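Long-range contacts in triphenylmethane reductase (Citrobacter sp., PDB 2JL1), which probably reduces triphenylmethane dyes with NADPH as the cofactor, on a Rossmann-type fold of the NmrA-like family: residues A[139-144]-A[171-176]; A[199-204]-A[263-268]; A[28-33]-A[48-53]. All coordinates share one frame; numbering follows the deposited sequence.

Along the chain the contacts follow in series: contact 3 closes first, then contact 1, then contact 2. The seven-stranded parallel sheet relates them. Contact 3 pairs strand 48-51, outermost at one end, with strand 29-33; contact 1 begins at the end of strand 135-140, and contact 2 uses the loop leaving strand 194-198 at the other end. Contacts 1 and 3, centres about 24 Å apart, hold the nicotinamide half and the adenine of NADP respectively. Contact 2 adjoins contact 1, centres about 10 Å apart, through N171 O to S200 N and S172 OG to W204 NE1; it lies about 31 Å from contact 3, across the chain's centre.

Contact 1: A[139-144]-A[171-176]; sequences RNALYT and NSVTRN. With NAP (NADP nicotinamide-adenine-dinucleotide phosphate), chain B; GOL (glycerol), chain F.
The ring of Y143 lies between R175 and the nicotinamide carboxamide of NADP. R175 CG sits over the ring centre, 3.6 Å from the centroid and 5° off the normal, a CH-pi contact; C7N of the cofactor covers the opposite face. CB of Y143 leaves away from 171-176, and a chi1 of -57° puts CG anti to the carbonyl carbon. The R175 side chain crosses that of Y143 at about a right angle, the guanidinium plane tilted 57° from the ring, and NE donates to O2N of the NADP phosphate at 2.7 Å. Y143 OH donates to O5D at 2.9 Å, so both side chains grip the same phosphate linkage. This is the loop following strand 135-140 of the Rossmann-type sheet, meeting the start of helix 175-186 beside the cofactor. Backbone atoms hold the carboxamide: Y143 N donates to O7N, and N7N to A141 O. A single bridge between Y143 and V173 fixes the two loops, with V173 N bonded to L142 O and T144 N reaching V173 O at 3.1 Å from above the carbonyl plane. Beside it the hydroxyls T144 OG1 and S172 OG meet at 2.7 Å; S172 OG also bonds W204 NE1. At the N171 end a glycerol, probably of crystallisation origin, donates from O1 to N171 OD1 and accepts there from L142 N.

Contact 2: A[199-204]-A[263-268]; sequences VSNQPW and TSDDLQ
In N201 a chi1 of 53° sets CG between the backbone N and the carbonyl carbon, and a small chi2 sets the amide plane so that ND2 meets OD1 of D265, whose own CG stands anti to its carbonyl carbon. N201 ND2 then donates to D265 OD1 at 2.8 Å with a nearly straight N-H...O angle of 175°. The acceptor lies in the amide plane of N201 but is met from above the carboxylate plane, the two flat groups being 70° apart. Methyl groups pack against backbone atoms elsewhere in the contact. V199 CG2 rests 3.4 Å from S264 N, and T263 CG2 lies 3.3 Å from S200 O and beside P203 CG, its side chain crossing the proline at about a right angle. L267 CB packs on V199 O. The loop after strand 194-198 thus meets the start of helix 266-271, where S264 OG accepts from D266 N as a capping bond; in the loop, S200 OG accepts from Q202 N, an ST turn. Two waters fill in between the backbones. One accepts from both V199 N and L267 N; the other accepts from Q268 N at 3.0 Å and lies 2.8 Å from V199 O. The chemistry implies a junction that combines direct packing with water-bridged backbones: the bond from N201 to D265 ties the loop to the turn before the helix, and S200 O is left buried without a polar partner.

Contact 3: A[28-33]-A[48-53]; sequences QIIAIV and EVRHGD. With NAP (NADP nicotinamide-adenine-dinucleotide phosphate), chain B.
Contact 3 is a pairing of two parallel strands, 29-33 with 48-51, at one end of the Rossmann-type sheet, where I30, A31, I32 and V33 lie opposite E48, V49, R50 and H51. The axes approach to 4.6 Å and run 30° apart, in keeping with the twist of such sheets. A31 N donates to E48 O, R50 N to A31 O and V33 N to R50 O; a weak bond from E48 N to I29 O opens the series, and G52 N extends it past the strand, reaching V33 O at 2.8 Å. On one face, I30 and R50 meet. I30 CG2 lies 3.7 Å from R50 CD, while CD1 sits over the centre of one guanidinium face, 3.9 Å above its plane. R50 CG is anti to its carbonyl carbon (chi1 -67°) and the chain runs extended from there to NE, which lays it across the isoleucine. E48 holds the head group at its edge: R50 NE donates to OE1 at 2.9 Å, a salt bridge in the guanidinium plane although the oxygen is met from above its carboxylate. R50 NH1 is taken up by A63 O and A65 O, so the guanidinium is held by E48 of its own strand and by carbonyls at and just after the end of helix 57-63. On the other face V33 CG2 touches V49 CG1 at 3.7 Å, the two valines crossing at about a right angle. Beyond the pairing, D53 OD1 accepts from N6A of the NADP adenine at 3.1 Å. The strands form a beta-alpha-beta unit with helix 40-44. I30 and I32 also bond strand 3-5 through their backbones, I29 and A31 pack on helix 11-20, and I32 reaches A63 of helix 57-63.

Contact 1: A[139-144]-A[171-176]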
loop_
_atom_site.group_PDB
_atom_site.type_symbol
_atom_site.label_atom_id
_atom_site.label_comp_id
_atom_site.label_asym_id
_atom_site.label_seq_id
_atom_site.Cartn_x
_atom_site.Cartn_y
_atom_site.Cartn_z
ATOM N N ARG A 139 8.633 8.543 9.637
ATOM C CA ARG A 139 7.924 9.320 8.620
ATOM C C ARG A 139 8.564 10.695 8.500
ATOM O O ARG A 139 8.273 11.591 9.286
ATOM C CB ARG A 139 6.442 9.439 8.979
ATOM C CG ARG A 139 5.662 8.140 8.870
ATOM C CD ARG A 139 4.198 8.435 9.068
ATOM N NE ARG A 139 3.343 7.403 8.485
ATOM C CZ ARG A 139 2.031 7.572 8.294
ATOM N NH1 ARG A 139 1.447 8.715 8.660
ATOM N NH2 ARG A 139 1.296 6.616 7.736
ATOM N N ASN A 140 9.464 10.848 7.533
ATOM C CA ASN A 140 10.298 12.046 7.458
ATOM C C ASN A 140 9.544 13.230 6.867
ATOM O O ASN A 140 8.728 13.058 5.978
ATOM C CB ASN A 140 11.568 11.776 6.645
ATOM C CG ASN A 140 12.553 10.876 7.373
ATOM O OD1 ASN A 140 12.443 10.650 8.587
ATOM N ND2 ASN A 140 13.497 10.326 6.629
ATOM N N ALA A 141 9.859 14.431 7.364
ATOM C CA ALA A 141 9.485 15.675 6.714
ATOM C C ALA A 141 10.251 15.863 5.397
ATOM O O ALA A 141 11.259 15.193 5.136
ATOM C CB ALA A 141 9.818 16.857 7.644
ATOM N N LEU A 142 9.775 16.797 4.572
ATOM C CA LEU A 142 10.610 17.335 3.512
ATOM C C LEU A 142 11.956 17.791 4.088
ATOM O O LEU A 142 12.012 18.242 5.231
ATOM C CB LEU A 142 9.909 18.511 2.843
ATOM C CG LEU A 142 8.539 18.227 2.212
ATOM C CD1 LEU A 142 7.928 19.576 1.748
ATOM C CD2 LEU A 142 8.699 17.233 1.021
ATOM N N TYR A 143 13.032 17.655 3.304
ATOM C CA TYR A 143 14.367 18.095 3.716
ATOM C C TYR A 143 14.519 19.608 3.660
ATOM O O TYR A 143 14.262 20.208 2.636
ATOM C CB TYR A 143 15.460 17.470 2.838
ATOM C CG TYR A 143 15.479 15.955 2.785
ATOM C CD1 TYR A 143 15.171 15.199 3.906
ATOM C CD2 TYR A 143 15.857 15.285 1.617
ATOM C CE1 TYR A 143 15.190 13.778 3.868
ATOM C CE2 TYR A 143 15.888 13.881 1.560
ATOM C CZ TYR A 143 15.565 13.143 2.698
ATOM O OH TYR A 143 15.609 11.780 2.672
ATOM N N THR A 144 14.951 20.212 4.769
ATOM C CA THR A 144 15.312 21.638 4.771
ATOM C C THR A 144 16.372 21.901 3.692
ATOM O O THR A 144 16.363 22.955 3.057
ATOM C CB THR A 144 15.850 22.033 6.137
ATOM O OG1 THR A 144 14.854 21.742 7.114
ATOM C CG2 THR A 144 16.220 23.528 6.210
ATOM N N ASN A 171 7.483 22.626 7.671
ATOM C CA ASN A 171 7.869 21.853 8.866
ATOM C C ASN A 171 9.119 20.997 8.590
ATOM O O ASN A 171 9.383 19.990 9.285
ATOM C CB ASN A 171 6.683 20.974 9.281
ATOM C CG ASN A 171 6.365 19.916 8.232
ATOM O OD1 ASN A 171 7.056 19.832 7.188
ATOM N ND2 ASN A 171 5.339 19.112 8.487
ATOM N N SER A 172 9.898 21.411 7.584
ATOM C CA SER A 172 11.088 20.669 7.147
ATOM C C SER A 172 12.130 20.445 8.243
ATOM O O SER A 172 12.216 21.201 9.206
ATOM C CB SER A 172 11.747 21.351 5.942
ATOM O OG SER A 172 12.364 22.585 6.320
ATOM N N VAL A 173 12.914 19.389 8.115
ATOM C CA VAL A 173 14.076 19.214 8.990
ATOM C C VAL A 173 15.234 18.722 8.119
ATOM O O VAL A 173 15.015 18.104 7.077
ATOM C CB VAL A 173 13.802 18.229 10.149
ATOM C CG1 VAL A 173 12.816 18.807 11.180
ATOM C CG2 VAL A 173 13.276 16.921 9.606
ATOM N N THR A 174 16.459 18.977 8.557
ATOM C CA THR A 174 17.658 18.629 7.776
ATOM C C THR A 174 17.815 17.093 7.655
ATOM O O THR A 174 17.392 16.335 8.534
ATOM C CB THR A 174 18.931 19.225 8.371
ATOM O OG1 THR A 174 19.136 18.687 9.674
ATOM C CG2 THR A 174 18.862 20.800 8.474
ATOM N N ARG A 175 18.418 16.645 6.557
ATOM C CA ARG A 175 18.788 15.225 6.386
ATOM C C ARG A 175 19.612 14.756 7.557
ATOM O O ARG A 175 19.457 13.622 8.005
ATOM C CB ARG A 175 19.649 15.032 5.157
ATOM C CG ARG A 175 18.912 14.882 3.898
ATOM C CD ARG A 175 19.867 14.392 2.828
ATOM N NE ARG A 175 19.257 14.674 1.540
ATOM C CZ ARG A 175 19.524 15.758 0.822
ATOM N NH1 ARG A 175 20.436 16.622 1.246
ATOM N NH2 ARG A 175 18.899 15.949 -0.330
ATOM N N ASN A 176 20.503 15.628 8.030
ATOM C CA ASN A 176 21.367 15.294 9.151
ATOM C C ASN A 176 20.578 14.881 10.385
ATOM O O ASN A 176 20.852 13.843 10.969
ATOM C CB ASN A 176 22.330 16.422 9.486
ATOM C CG ASN A 176 23.234 16.059 10.616
ATOM O OD1 ASN A 176 23.234 16.712 11.654
ATOM N ND2 ASN A 176 23.980 14.983 10.448
HETATM P PA NAP B . 19.670 10.281 -2.716
HETATM O O1A NAP B . 19.192 10.695 -4.064
HETATM O O2A NAP B . 20.927 10.919 -2.271
HETATM O O5B NAP B . 19.821 8.697 -2.616
HETATM C C5B NAP B . 18.938 7.775 -3.217
HETATM C C4B NAP B . 19.595 6.421 -2.995
HETATM O O4B NAP B . 18.813 5.378 -3.561
HETATM C C3B NAP B . 20.959 6.416 -3.685
HETATM O O3B NAP B . 21.924 5.885 -2.814
HETATM C C2B NAP B . 20.774 5.481 -4.846
HETATM O O2B NAP B . 21.924 4.727 -5.065
HETATM C C1B NAP B . 19.685 4.567 -4.323
HETATM N N9A NAP B . 19.049 3.864 -5.446
HETATM C C8A NAP B . 18.509 4.397 -6.584
HETATM N N7A NAP B . 18.045 3.374 -7.340
HETATM C C5A NAP B . 18.308 2.208 -6.706
HETATM C C6A NAP B . 18.062 0.874 -7.034
HETATM N N6A NAP B . 17.460 0.547 -8.174
HETATM N N1A NAP B . 18.454 -0.112 -6.158
HETATM C C2A NAP B . 19.092 0.212 -4.981
HETATM N N3A NAP B . 19.327 1.529 -4.655
HETATM C C4A NAP B . 18.944 2.507 -5.514
HETATM O O3 NAP B . 18.470 10.612 -1.672
HETATM P PN NAP B . 18.520 11.194 -0.171
HETATM O O1N NAP B . 19.512 10.393 0.564
HETATM O O2N NAP B . 18.659 12.676 -0.231
HETATM O O5D NAP B . 17.039 10.768 0.400
HETATM C C5D NAP B . 16.725 9.397 0.601
HETATM C C4D NAP B . 15.332 8.991 0.105
HETATM O O4D NAP B . 14.363 9.861 0.664
HETATM C C3D NAP B . 15.181 9.114 -1.413
HETATM O O3D NAP B . 15.471 7.940 -2.129
HETATM C C2D NAP B . 13.739 9.540 -1.616
HETATM O O2D NAP B . 12.831 8.467 -1.757
HETATM C C1D NAP B . 13.406 10.237 -0.314
HETATM N N1N NAP B . 13.370 11.687 -0.566
HETATM C C2N NAP B . 12.837 12.467 0.411
HETATM C C3N NAP B . 12.729 13.815 0.227
HETATM C C7N NAP B . 12.137 14.664 1.268
HETATM O O7N NAP B . 12.188 16.070 1.042
HETATM N N7N NAP B . 11.567 14.053 2.314
HETATM C C4N NAP B . 13.263 14.413 -0.935
HETATM C C5N NAP B . 13.885 13.624 -1.871
HETATM C C6N NAP B . 13.885 12.235 -1.703
HETATM P P2B NAP B . 23.036 5.162 -6.152
HETATM O O1X NAP B . 24.135 5.891 -5.402
HETATM O O2X NAP B . 22.469 6.078 -7.224
HETATM O O3X NAP B . 23.528 3.864 -6.758
HETATM C C1 GOL F . 5.819 17.584 4.839
HETATM O O1 GOL F . 7.103 17.785 5.419
HETATM C C2 GOL F . 4.981 16.558 5.632
HETATM O O2 GOL F . 4.189 17.187 6.592
HETATM C C3 GOL F . 4.024 15.827 4.685
HETATM O O3 GOL F . 2.675 15.793 5.107
#

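Contact 2: A[199-204]-A[263-268]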
loop_
_atom_site.group_PDB
_atom_site.type_symbol
_atom_site.label_atom_id
_atom_site.label_comp_id
_atom_site.label_asym_id
_atom_site.label_seq_id
_atom_site.Cartn_x
_atom_site.Cartn_y
_atom_site.Cartn_z
ATOM N N VAL A 199 9.210 15.718 12.055
ATOM C CA VAL A 199 9.086 17.048 11.492
ATOM C C VAL A 199 9.500 18.082 12.551
ATOM O O VAL A 199 9.734 17.758 13.738
ATOM C CB VAL A 199 7.627 17.352 11.019
ATOM C CG1 VAL A 199 7.107 16.295 10.049
ATOM C CG2 VAL A 199 6.683 17.469 12.205
ATOM N N SER A 200 9.551 19.333 12.127
ATOM C CA SER A 200 9.909 20.437 13.024
ATOM C C SER A 200 8.703 20.906 13.804
ATOM O O SER A 200 7.620 21.009 13.248
ATOM C CB SER A 200 10.391 21.626 12.198
ATOM O OG SER A 200 10.849 22.660 13.043
ATOM N N ASN A 201 8.906 21.251 15.073
ATOM C CA ASN A 201 7.896 21.995 15.822
ATOM C C ASN A 201 8.244 23.494 15.931
ATOM O O ASN A 201 7.776 24.200 16.825
ATOM C CB ASN A 201 7.642 21.353 17.198
ATOM C CG ASN A 201 8.909 21.156 18.003
ATOM O OD1 ASN A 201 9.977 21.691 17.674
ATOM N ND2 ASN A 201 8.799 20.358 19.064
ATOM N N GLN A 202 9.074 23.953 15.002
ATOM C CA GLN A 202 9.355 25.376 14.799
ATOM C C GLN A 202 9.358 25.677 13.292
ATOM O O GLN A 202 10.405 25.960 12.697
ATOM C CB GLN A 202 10.687 25.783 15.434
ATOM C CG GLN A 202 10.738 25.598 16.943
ATOM C CD GLN A 202 12.072 26.021 17.502
ATOM O OE1 GLN A 202 13.053 25.249 17.477
ATOM N NE2 GLN A 202 12.139 27.266 17.969
ATOM N N PRO A 203 8.177 25.641 12.674
ATOM C CA PRO A 203 8.075 25.812 11.218
ATOM C C PRO A 203 8.383 27.257 10.792
ATOM O O PRO A 203 8.425 28.162 11.639
ATOM C CB PRO A 203 6.614 25.437 10.916
ATOM C CG PRO A 203 5.862 25.693 12.231
ATOM C CD PRO A 203 6.858 25.463 13.334
ATOM N N TRP A 204 8.576 27.445 9.492
ATOM C CA TRP A 204 9.028 28.720 8.928
ATOM C C TRP A 204 8.269 28.993 7.633
ATOM O O TRP A 204 7.526 28.139 7.135
ATOM C CB TRP A 204 10.545 28.661 8.671
ATOM C CG TRP A 204 11.030 27.442 7.850
ATOM C CD1 TRP A 204 11.346 26.215 8.337
ATOM C CD2 TRP A 204 11.303 27.389 6.432
ATOM N NE1 TRP A 204 11.766 25.388 7.328
ATOM C CE2 TRP A 204 11.763 26.080 6.147
ATOM C CE3 TRP A 204 11.206 28.318 5.385
ATOM C CZ2 TRP A 204 12.113 25.664 4.848
ATOM C CZ3 TRP A 204 11.548 27.914 4.095
ATOM C CH2 TRP A 204 11.996 26.596 3.832
ATOM N N THR A 263 2.613 19.812 12.605
ATOM C CA THR A 263 3.787 19.542 13.427
ATOM C C THR A 263 3.621 18.407 14.425
ATOM O O THR A 263 2.512 17.954 14.754
ATOM C CB THR A 263 4.318 20.820 14.199
ATOM O OG1 THR A 263 3.433 21.134 15.271
ATOM C CG2 THR A 263 4.494 22.051 13.299
ATOM N N SER A 264 4.754 17.982 14.959
ATOM C CA SER A 264 4.769 16.948 15.973
ATOM C C SER A 264 6.024 17.181 16.819
ATOM O O SER A 264 7.005 17.761 16.329
ATOM C CB SER A 264 4.866 15.565 15.311
ATOM O OG SER A 264 5.094 14.550 16.288
ATOM N N ASP A 265 5.983 16.704 18.061
ATOM C CA ASP A 265 7.153 16.704 18.953
ATOM C C ASP A 265 7.992 15.413 18.864
ATOM O O ASP A 265 8.998 15.296 19.562
ATOM C CB ASP A 265 6.724 16.902 20.411
ATOM C CG ASP A 265 6.087 18.256 20.658
ATOM O OD1 ASP A 265 6.329 19.203 19.856
ATOM O OD2 ASP A 265 5.349 18.368 21.660
ATOM N N ASP A 266 7.611 14.487 17.984
ATOM C CA ASP A 266 8.284 13.169 17.908
ATOM C C ASP A 266 9.774 13.309 17.670
ATOM O O ASP A 266 10.558 12.638 18.347
ATOM C CB ASP A 266 7.714 12.272 16.809
ATOM C CG ASP A 266 6.296 11.826 17.081
ATOM O OD1 ASP A 266 5.780 12.031 18.196
ATOM O OD2 ASP A 266 5.686 11.262 16.163
ATOM N N LEU A 267 10.167 14.158 16.712
ATOM C CA LEU A 267 11.590 14.273 16.376
ATOM C C LEU A 267 12.379 14.869 17.539
ATOM O O LEU A 267 13.386 14.305 17.975
ATOM C CB LEU A 267 11.838 15.063 15.095
ATOM C CG LEU A 267 13.312 15.317 14.715
ATOM C CD1 LEU A 267 14.108 14.000 14.416
ATOM C CD2 LEU A 267 13.364 16.205 13.513
ATOM N N GLN A 268 11.910 16.003 18.044
ATOM C CA GLN A 268 12.561 16.639 19.178
ATOM C C GLN A 268 12.680 15.705 20.398
ATOM O O GLN A 268 13.695 15.717 21.094
ATOM C CB GLN A 268 11.824 17.925 19.528
ATOM C CG GLN A 268 12.479 18.724 20.628
ATOM C CD GLN A 268 11.450 19.463 21.410
ATOM O OE1 GLN A 268 10.780 18.886 22.269
ATOM N NE2 GLN A 268 11.274 20.735 21.100
HETATM O O HOH W 1 9.843 17.586 16.508
HETATM O O HOH W 2 8.278 15.416 14.833
#

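Contact 3: A[28-33]-A[48-53]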
loop_
_atom_site.group_PDB
_atom_site.type_symbol
_atom_site.label_atom_id
_atom_site.label_comp_id
_atom_site.label_asym_id
_atom_site.label_seq_id
_atom_site.Cartn_x
_atom_site.Cartn_y
_atom_site.Cartn_z
ATOM N N GLN A 28 29.647 -3.843 12.741
ATOM C CA GLN A 28 28.241 -4.129 13.034
ATOM C C GLN A 28 27.302 -3.485 11.983
ATOM O O GLN A 28 26.113 -3.779 11.930
ATOM C CB GLN A 28 27.907 -3.622 14.453
ATOM C CG GLN A 28 26.605 -4.149 15.044
ATOM C CD GLN A 28 26.293 -3.623 16.452
ATOM O OE1 GLN A 28 27.186 -3.168 17.194
ATOM N NE2 GLN A 28 25.014 -3.706 16.835
ATOM N N ILE A 29 27.858 -2.607 11.155
ATOM C CA ILE A 29 27.076 -1.883 10.163
ATOM C C ILE A 29 27.295 -2.528 8.795
ATOM O O ILE A 29 28.418 -2.881 8.464
ATOM C CB ILE A 29 27.496 -0.389 10.121
ATOM C CG1 ILE A 29 27.393 0.227 11.523
ATOM C CG2 ILE A 29 26.674 0.390 9.084
ATOM C CD1 ILE A 29 28.171 1.518 11.711
ATOM N N ILE A 30 26.222 -2.669 8.009
ATOM C CA ILE A 30 26.294 -3.170 6.633
ATOM C C ILE A 30 25.693 -2.152 5.663
ATOM O O ILE A 30 24.508 -1.805 5.758
ATOM C CB ILE A 30 25.543 -4.509 6.444
ATOM C CG1 ILE A 30 26.080 -5.597 7.385
ATOM C CG2 ILE A 30 25.652 -4.983 4.999
ATOM C CD1 ILE A 30 25.149 -6.776 7.536
ATOM N N ALA A 31 26.515 -1.665 4.748
ATOM C CA ALA A 31 26.050 -0.768 3.720
ATOM C C ALA A 31 25.542 -1.617 2.573
ATOM O O ALA A 31 26.280 -2.446 2.029
ATOM C CB ALA A 31 27.165 0.142 3.260
ATOM N N ILE A 32 24.266 -1.439 2.237
ATOM C CA ILE A 32 23.685 -2.105 1.091
ATOM C C ILE A 32 23.511 -1.043 0.017
ATOM O O ILE A 32 22.898 0.011 0.243
ATOM C CB ILE A 32 22.372 -2.850 1.440
ATOM C CG1 ILE A 32 22.670 -3.988 2.418
ATOM C CG2 ILE A 32 21.740 -3.436 0.184
ATOM C CD1 ILE A 32 21.473 -4.497 3.190
ATOM N N VAL A 33 24.082 -1.322 -1.145
ATOM C CA VAL A 33 24.265 -0.335 -2.224
ATOM C C VAL A 33 24.002 -0.948 -3.611
ATOM O O VAL A 33 24.145 -2.148 -3.800
ATOM C CB VAL A 33 25.732 0.252 -2.208
ATOM C CG1 VAL A 33 25.986 1.056 -0.961
ATOM C CG2 VAL A 33 26.774 -0.844 -2.322
ATOM N N GLU A 48 31.040 -3.079 6.231
ATOM C CA GLU A 48 30.833 -4.110 5.215
ATOM C C GLU A 48 29.876 -3.608 4.139
ATOM O O GLU A 48 28.816 -3.064 4.446
ATOM C CB GLU A 48 30.281 -5.397 5.847
ATOM C CG GLU A 48 30.201 -6.591 4.870
ATOM C CD GLU A 48 29.395 -7.763 5.413
ATOM O OE1 GLU A 48 28.910 -8.590 4.608
ATOM O OE2 GLU A 48 29.237 -7.861 6.649
ATOM N N VAL A 49 30.254 -3.805 2.883
ATOM C CA VAL A 49 29.453 -3.366 1.725
ATOM C C VAL A 49 28.832 -4.603 1.076
ATOM O O VAL A 49 29.515 -5.601 0.869
ATOM C CB VAL A 49 30.344 -2.622 0.673
ATOM C CG1 VAL A 49 29.630 -2.472 -0.668
ATOM C CG2 VAL A 49 30.823 -1.266 1.195
ATOM N N ARG A 50 27.544 -4.546 0.759
ATOM C CA ARG A 50 26.899 -5.617 -0.016
ATOM C C ARG A 50 26.133 -4.997 -1.155
ATOM O O ARG A 50 25.639 -3.892 -1.027
ATOM C CB ARG A 50 25.931 -6.425 0.841
ATOM C CG ARG A 50 26.584 -7.223 1.925
ATOM C CD ARG A 50 25.543 -7.888 2.788
ATOM N NE ARG A 50 26.160 -8.670 3.851
ATOM C CZ ARG A 50 25.508 -9.497 4.674
ATOM N NH1 ARG A 50 24.186 -9.653 4.577
ATOM N NH2 ARG A 50 26.183 -10.172 5.613
ATOM N N HIS A 51 26.054 -5.715 -2.270
ATOM C CA HIS A 51 25.301 -5.266 -3.429
ATOM C C HIS A 51 23.831 -5.609 -3.232
ATOM O O HIS A 51 23.485 -6.748 -2.984
ATOM C CB HIS A 51 25.819 -5.949 -4.687
ATOM C CG HIS A 51 25.086 -5.563 -5.934
ATOM N ND1 HIS A 51 24.444 -6.486 -6.731
ATOM C CD2 HIS A 51 24.902 -4.358 -6.530
ATOM C CE1 HIS A 51 23.895 -5.867 -7.762
ATOM N NE2 HIS A 51 24.156 -4.577 -7.665
ATOM N N GLY A 52 22.972 -4.616 -3.355
ATOM C CA GLY A 52 21.539 -4.847 -3.244
ATOM C C GLY A 52 20.886 -3.845 -4.157
ATOM O O GLY A 52 20.982 -2.643 -3.924
ATOM N N ASP A 53 20.260 -4.346 -5.216
ATOM C CA ASP A 53 19.576 -3.501 -6.183
ATOM C C ASP A 53 18.068 -3.795 -6.133
ATOM O O ASP A 53 17.669 -4.947 -6.330
ATOM C CB ASP A 53 20.149 -3.784 -7.578
ATOM C CG ASP A 53 19.599 -2.841 -8.651
ATOM O OD1 ASP A 53 18.448 -2.349 -8.524
ATOM O OD2 ASP A 53 20.333 -2.603 -9.630
HETATM P PA NAP B . 19.670 10.281 -2.716
HETATM O O1A NAP B . 19.192 10.695 -4.064
HETATM O O2A NAP B . 20.927 10.919 -2.271
HETATM O O5B NAP B . 19.821 8.697 -2.616
HETATM C C5B NAP B . 18.938 7.775 -3.217
HETATM C C4B NAP B . 19.595 6.421 -2.995
HETATM O O4B NAP B . 18.813 5.378 -3.561
HETATM C C3B NAP B . 20.959 6.416 -3.685
HETATM O O3B NAP B . 21.924 5.885 -2.814
HETATM C C2B NAP B . 20.774 5.481 -4.846
HETATM O O2B NAP B . 21.924 4.727 -5.065
HETATM C C1B NAP B . 19.685 4.567 -4.323
HETATM N N9A NAP B . 19.049 3.864 -5.446
HETATM C C8A NAP B . 18.509 4.397 -6.584
HETATM N N7A NAP B . 18.045 3.374 -7.340
HETATM C C5A NAP B . 18.308 2.208 -6.706
HETATM C C6A NAP B . 18.062 0.874 -7.034
HETATM N N6A NAP B . 17.460 0.547 -8.174
HETATM N N1A NAP B . 18.454 -0.112 -6.158
HETATM C C2A NAP B . 19.092 0.212 -4.981
HETATM N N3A NAP B . 19.327 1.529 -4.655
HETATM C C4A NAP B . 18.944 2.507 -5.514
HETATM O O3 NAP B . 18.470 10.612 -1.672
HETATM P PN NAP B . 18.520 11.194 -0.171
HETATM O O1N NAP B . 19.512 10.393 0.564
HETATM O O2N NAP B . 18.659 12.676 -0.231
HETATM O O5D NAP B . 17.039 10.768 0.400
HETATM C C5D NAP B . 16.725 9.397 0.601
HETATM C C4D NAP B . 15.332 8.991 0.105
HETATM O O4D NAP B . 14.363 9.861 0.664
HETATM C C3D NAP B . 15.181 9.114 -1.413
HETATM O O3D NAP B . 15.471 7.940 -2.129
HETATM C C2D NAP B . 13.739 9.540 -1.616
HETATM O O2D NAP B . 12.831 8.467 -1.757
HETATM C C1D NAP B . 13.406 10.237 -0.314
HETATM N N1N NAP B . 13.370 11.687 -0.566
HETATM C C2N NAP B . 12.837 12.467 0.411
HETATM C C3N NAP B . 12.729 13.815 0.227
HETATM C C7N NAP B . 12.137 14.664 1.268
HETATM O O7N NAP B . 12.188 16.070 1.042
HETATM N N7N NAP B . 11.567 14.053 2.314
HETATM C C4N NAP B . 13.263 14.413 -0.935
HETATM C C5N NAP B . 13.885 13.624 -1.871
HETATM C C6N NAP B . 13.885 12.235 -1.703
HETATM P P2B NAP B . 23.036 5.162 -6.152
HETATM O O1X NAP B . 24.135 5.891 -5.402
HETATM O O2X NAP B . 22.469 6.078 -7.224
HETATM O O3X NAP B . 23.528 3.864 -6.758
#